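Local coordinates for coenzyme A transferase (Yersinia pestis, PDB 3QLI) that transfers coenzyme A between acyl-CoA thioesters and carboxylic acids, probably including acetate and 4-hydroxybutyrate, in the manner of its CoA-transferase family, at the interface of chains A and B. Residues are numbered along the deposited sequence; one frame, centred on the assembly and turned at random. Chains: chain A/B, Coenzyme A transferase.

Contact 1: the interface of chains A and B. Residues chain A 425-427, 453-455; chain B 97, 119, 122.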
loop_
_atom_site.group_PDB
_atom_site.type_symbol
_atom_site.label_atom_id
_atom_site.label_comp_id
_atom_site.label_asym_id
_atom_site.label_seq_id
_atom_site.Cartn_x
_atom_site.Cartn_y
_atom_site.Cartn_z
ATOM N N SER A 425 -2.781 -20.327 -0.435
ATOM C CA SER A 425 -3.716 -20.229 0.685
ATOM C C SER A 425 -2.950 -20.023 1.984
ATOM O O SER A 425 -1.724 -20.184 2.026
ATOM C CB SER A 425 -4.530 -21.519 0.809
ATOM O OG SER A 425 -3.683 -22.613 1.140
ATOM N N SER A 426 -3.673 -19.701 3.050
ATOM C CA SER A 426 -3.072 -19.566 4.368
ATOM C C SER A 426 -2.348 -20.848 4.792
ATOM O O SER A 426 -1.295 -20.797 5.425
ATOM C CB SER A 426 -4.142 -19.220 5.401
ATOM O OG SER A 426 -4.592 -17.892 5.207
ATOM N N THR A 427 -2.934 -21.988 4.452
ATOM C CA THR A 427 -2.332 -23.277 4.783
ATOM C C THR A 427 -1.052 -23.508 3.991
ATOM O O THR A 427 -0.039 -23.921 4.549
ATOM C CB THR A 427 -3.303 -24.445 4.512
ATOM O OG1 THR A 427 -4.481 -24.275 5.307
ATOM C CG2 THR A 427 -2.647 -25.784 4.849
ATOM N N HIS A 453 -5.049 -22.031 13.529
ATOM C CA HIS A 453 -5.950 -22.547 12.510
ATOM C C HIS A 453 -5.519 -22.150 11.105
ATOM O O HIS A 453 -6.338 -22.087 10.187
ATOM C CB HIS A 453 -7.388 -22.095 12.769
ATOM C CG HIS A 453 -7.993 -22.701 13.996
ATOM N ND1 HIS A 453 -8.673 -23.901 13.976
ATOM C CD2 HIS A 453 -8.005 -22.283 15.285
ATOM C CE1 HIS A 453 -9.085 -24.191 15.198
ATOM N NE2 HIS A 453 -8.693 -23.225 16.010
ATOM N N LEU A 454 -4.229 -21.892 10.936
ATOM C CA LEU A 454 -3.687 -21.706 9.597
ATOM C C LEU A 454 -3.673 -23.035 8.850
ATOM O O LEU A 454 -3.899 -23.078 7.639
ATOM C CB LEU A 454 -2.286 -21.102 9.654
ATOM C CG LEU A 454 -2.243 -19.705 10.282
ATOM C CD1 LEU A 454 -0.814 -19.173 10.349
ATOM C CD2 LEU A 454 -3.160 -18.742 9.526
ATOM N N ILE A 455 -3.417 -24.127 9.569
ATOM C CA ILE A 455 -3.357 -25.436 8.933
ATOM C C ILE A 455 -4.323 -26.435 9.580
ATOM O O ILE A 455 -5.057 -26.084 10.503
ATOM C CB ILE A 455 -1.913 -26.011 8.924
ATOM C CG1 ILE A 455 -1.477 -26.427 10.319
ATOM C CG2 ILE A 455 -0.922 -24.984 8.387
ATOM C CD1 ILE A 455 0.000 -26.760 10.388
ATOM N N TYR B 97 -11.605 -21.768 -1.688
ATOM C CA TYR B 97 -10.381 -20.981 -1.619
ATOM C C TYR B 97 -10.804 -19.524 -1.730
ATOM O O TYR B 97 -10.608 -18.872 -2.755
ATOM C CB TYR B 97 -9.388 -21.410 -2.703
ATOM C CG TYR B 97 -8.540 -22.582 -2.236
ATOM C CD1 TYR B 97 -7.187 -22.425 -1.957
ATOM C CD2 TYR B 97 -9.116 -23.833 -2.019
ATOM C CE1 TYR B 97 -6.419 -23.496 -1.491
ATOM C CE2 TYR B 97 -8.362 -24.901 -1.550
ATOM C CZ TYR B 97 -7.014 -24.729 -1.288
ATOM O OH TYR B 97 -6.264 -25.799 -0.831
ATOM N N LYS B 119 -10.639 -26.765 9.833
ATOM C CA LYS B 119 -10.463 -25.697 8.859
ATOM C C LYS B 119 -11.252 -26.054 7.605
ATOM O O LYS B 119 -11.009 -27.088 6.987
ATOM C CB LYS B 119 -8.989 -25.503 8.504
ATOM C CG LYS B 119 -8.779 -24.473 7.397
ATOM C CD LYS B 119 -7.361 -23.927 7.367
ATOM C CE LYS B 119 -7.340 -22.576 6.662
ATOM N NZ LYS B 119 -6.075 -21.824 6.909
ATOM N N ASN B 122 -10.364 -22.011 3.083
ATOM C CA ASN B 122 -8.953 -21.765 2.799
ATOM C C ASN B 122 -8.705 -20.360 2.246
ATOM O O ASN B 122 -8.550 -20.183 1.038
ATOM C CB ASN B 122 -8.439 -22.774 1.777
ATOM C CG ASN B 122 -8.513 -24.193 2.278
ATOM O OD1 ASN B 122 -9.541 -24.864 2.134
ATOM N ND2 ASN B 122 -7.421 -24.664 2.876
HETATM O O HOH W 1 -4.451 -25.121 1.078
HETATM O O HOH W 2 -5.854 -22.081 3.855
#
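The phenol ring of B:Tyr97 meets A:Ser425 at its CE1 rim, where the serine CB sits 3.6 Å from CE1, raised above the ring plane. B:Asn122 covers that same face from within its own chain, its CB over the ring centre. At the far end of the ring, the phenol OH of B:Tyr97 shares water 1 with the A:Ser425 hydroxyl, a small polar group that fits beside an aromatic rim. This patch joins two chains of the deposited assembly of an acetyl-CoA hydrolase/transferase family protein, setting a loop of chain B against helix 426-434 and the C-terminal end of chain A. B:Lys119 makes the main crossing. Its CG lies opposite the backbone N (chi1 175°) and the rest of the chain stays extended, a long apolar stem that carries NZ over to chain A. The side-chain amine NZ of B:Lys119 donates to the carbonyl O of A:Leu454 at 2.6 Å, approaching from above the carbonyl plane. The hydroxyl OG1 of A:Thr427 also donates to A:Leu454 O, at 2.7 Å but within the plane, so two donors grip it from different directions. Weak bonds run from NZ to A:Thr427 OG1 and to the A:His453 carbonyl O. The side chains of A:Thr427 and B:Lys119 run antiparallel, each pointing past the other. With OG1 beside the backbone N (chi1 -60°), A:Thr427 turns both its N and OG1 to water 2, each at 3.0 Å. The amide ND2 of B:Asn122 reaches water 2 at 3.2 Å.

Contact 2: the interface of chains A and B. Residues chain A 123, 125-127, 359-360; chain B 407-408.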
loop_
_atom_site.group_PDB
_atom_site.type_symbol
_atom_site.label_atom_id
_atom_site.label_comp_id
_atom_site.label_asym_id
_atom_site.label_seq_id
_atom_site.Cartn_x
_atom_site.Cartn_y
_atom_site.Cartn_z
ATOM N N TYR A 123 6.642 11.071 16.963
ATOM C CA TYR A 123 6.561 10.429 15.660
ATOM C C TYR A 123 5.437 11.015 14.808
ATOM O O TYR A 123 4.309 11.158 15.273
ATOM C CB TYR A 123 6.348 8.923 15.843
ATOM C CG TYR A 123 6.156 8.145 14.555
ATOM C CD1 TYR A 123 7.184 8.031 13.624
ATOM C CD2 TYR A 123 4.959 7.507 14.288
ATOM C CE1 TYR A 123 7.009 7.315 12.442
ATOM C CE2 TYR A 123 4.770 6.784 13.113
ATOM C CZ TYR A 123 5.798 6.690 12.201
ATOM O OH TYR A 123 5.607 5.966 11.047
ATOM N N PRO A 125 3.422 10.047 11.606
ATOM C CA PRO A 125 3.257 8.936 10.659
ATOM C C PRO A 125 3.173 9.447 9.222
ATOM O O PRO A 125 2.512 10.458 8.962
ATOM C CB PRO A 125 1.922 8.302 11.084
ATOM C CG PRO A 125 1.707 8.773 12.531
ATOM C CD PRO A 125 2.289 10.161 12.546
ATOM N N SER A 126 3.832 8.758 8.295
ATOM C CA SER A 126 3.778 9.164 6.901
ATOM C C SER A 126 4.303 8.056 6.016
ATOM O O SER A 126 4.869 7.081 6.512
ATOM C CB SER A 126 4.630 10.416 6.669
ATOM O OG SER A 126 6.017 10.083 6.629
ATOM N N ASN A 127 4.114 8.220 4.708
ATOM C CA ASN A 127 4.893 7.484 3.719
ATOM C C ASN A 127 6.087 8.317 3.241
ATOM O O ASN A 127 5.933 9.478 2.837
ATOM C CB ASN A 127 4.034 7.119 2.520
ATOM C CG ASN A 127 2.938 6.166 2.874
ATOM O OD1 ASN A 127 3.189 4.995 3.125
ATOM N ND2 ASN A 127 1.711 6.653 2.891
ATOM N N ALA A 359 7.185 1.248 9.086
ATOM C CA ALA A 359 6.286 1.252 7.930
ATOM C C ALA A 359 6.365 2.570 7.135
ATOM O O ALA A 359 5.884 2.667 6.000
ATOM C CB ALA A 359 4.858 0.960 8.375
ATOM N N SER A 360 6.981 3.578 7.740
ATOM C CA SER A 360 7.213 4.854 7.066
ATOM C C SER A 360 8.262 4.746 5.969
ATOM O O SER A 360 8.310 5.583 5.071
ATOM C CB SER A 360 7.655 5.904 8.080
ATOM O OG SER A 360 6.574 6.251 8.914
ATOM N N ILE B 407 -0.324 5.350 8.380
ATOM C CA ILE B 407 0.441 6.149 7.435
ATOM C C ILE B 407 -0.355 6.539 6.175
ATOM O O ILE B 407 0.071 7.410 5.415
ATOM C CB ILE B 407 1.736 5.431 7.033
ATOM C CG1 ILE B 407 1.422 4.086 6.387
ATOM C CG2 ILE B 407 2.611 5.219 8.261
ATOM C CD1 ILE B 407 2.667 3.288 5.999
ATOM N N ASP B 408 -1.465 5.844 5.935
ATOM C CA ASP B 408 -2.288 6.088 4.750
ATOM C C ASP B 408 -3.591 6.845 4.978
ATOM O O ASP B 408 -4.161 7.389 4.036
ATOM C CB ASP B 408 -2.626 4.759 4.073
ATOM C CG ASP B 408 -1.419 4.098 3.455
ATOM O OD1 ASP B 408 -0.630 4.807 2.801
ATOM O OD2 ASP B 408 -1.263 2.874 3.626
#
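B:Ile407 lies against a pocket wall formed by A:Ser126, A:Asn127 and A:Ala359, crossing the A:Asn127 side chain at about a right angle. At the root of the branch, CB of B:Ile407 is 3.6 Å from the backbone O of A:Ser126. The short branch, CG2 of B:Ile407, comes nearer to A:Ser126 O, at 3.4 Å, and points toward A:Tyr123 and A:Ser360. The longer branch starts at CG1, placed between the backbone N and carbonyl carbon (chi1 60°), and passes the amide oxygen OD1 of A:Asn127. The tip, CD1 of B:Ile407, stops 3.3 Å from the backbone O of A:Ala359 and 3.4 Å from OD1 of A:Asn127. A beta-branched isoleucine suits this place because its two arms spread over separate parts of the wall, while small alanine lets the tip approach the backbone. Behind the wall, the hydroxyl OG of A:Ser360 donates to the A:Ser126 carbonyl O at 3.1 Å. Beside the apolar contact, ND2 of A:Asn127 donates to the carboxylate OD1 of B:Asp408 at 3.0 Å, with 158° at the hydrogen. ND2 meets OD1 on the anti side, 33° out of the carboxylate plane, while OD1 lies close to the amide plane of A:Asn127. The site fits chain B against loop 125-127 and the 3-10 helix 358-360, which contains the CoA-binding A:Ser358, though no CoA is bound to this chain, and so may help support the CoA site.

Contact 1 and contact 2 lie about 31 Å apart, measured between the centres of their C-alpha atoms, and share no residue. They do draw on one stretch of sequence: positions 119 and 122 come from chain B in contact 1, while 123 and 125-127 come from chain A in contact 2. Because the interface is two-fold symmetric, each chain uses this stretch in both ways, meeting the partner's C-terminal end in one place and its loop at 407-408 in the other. Two separated patches, each with a twin, would resist rocking of the chains, consistent with a stable dimer, though the structure alone does not prove one in solution.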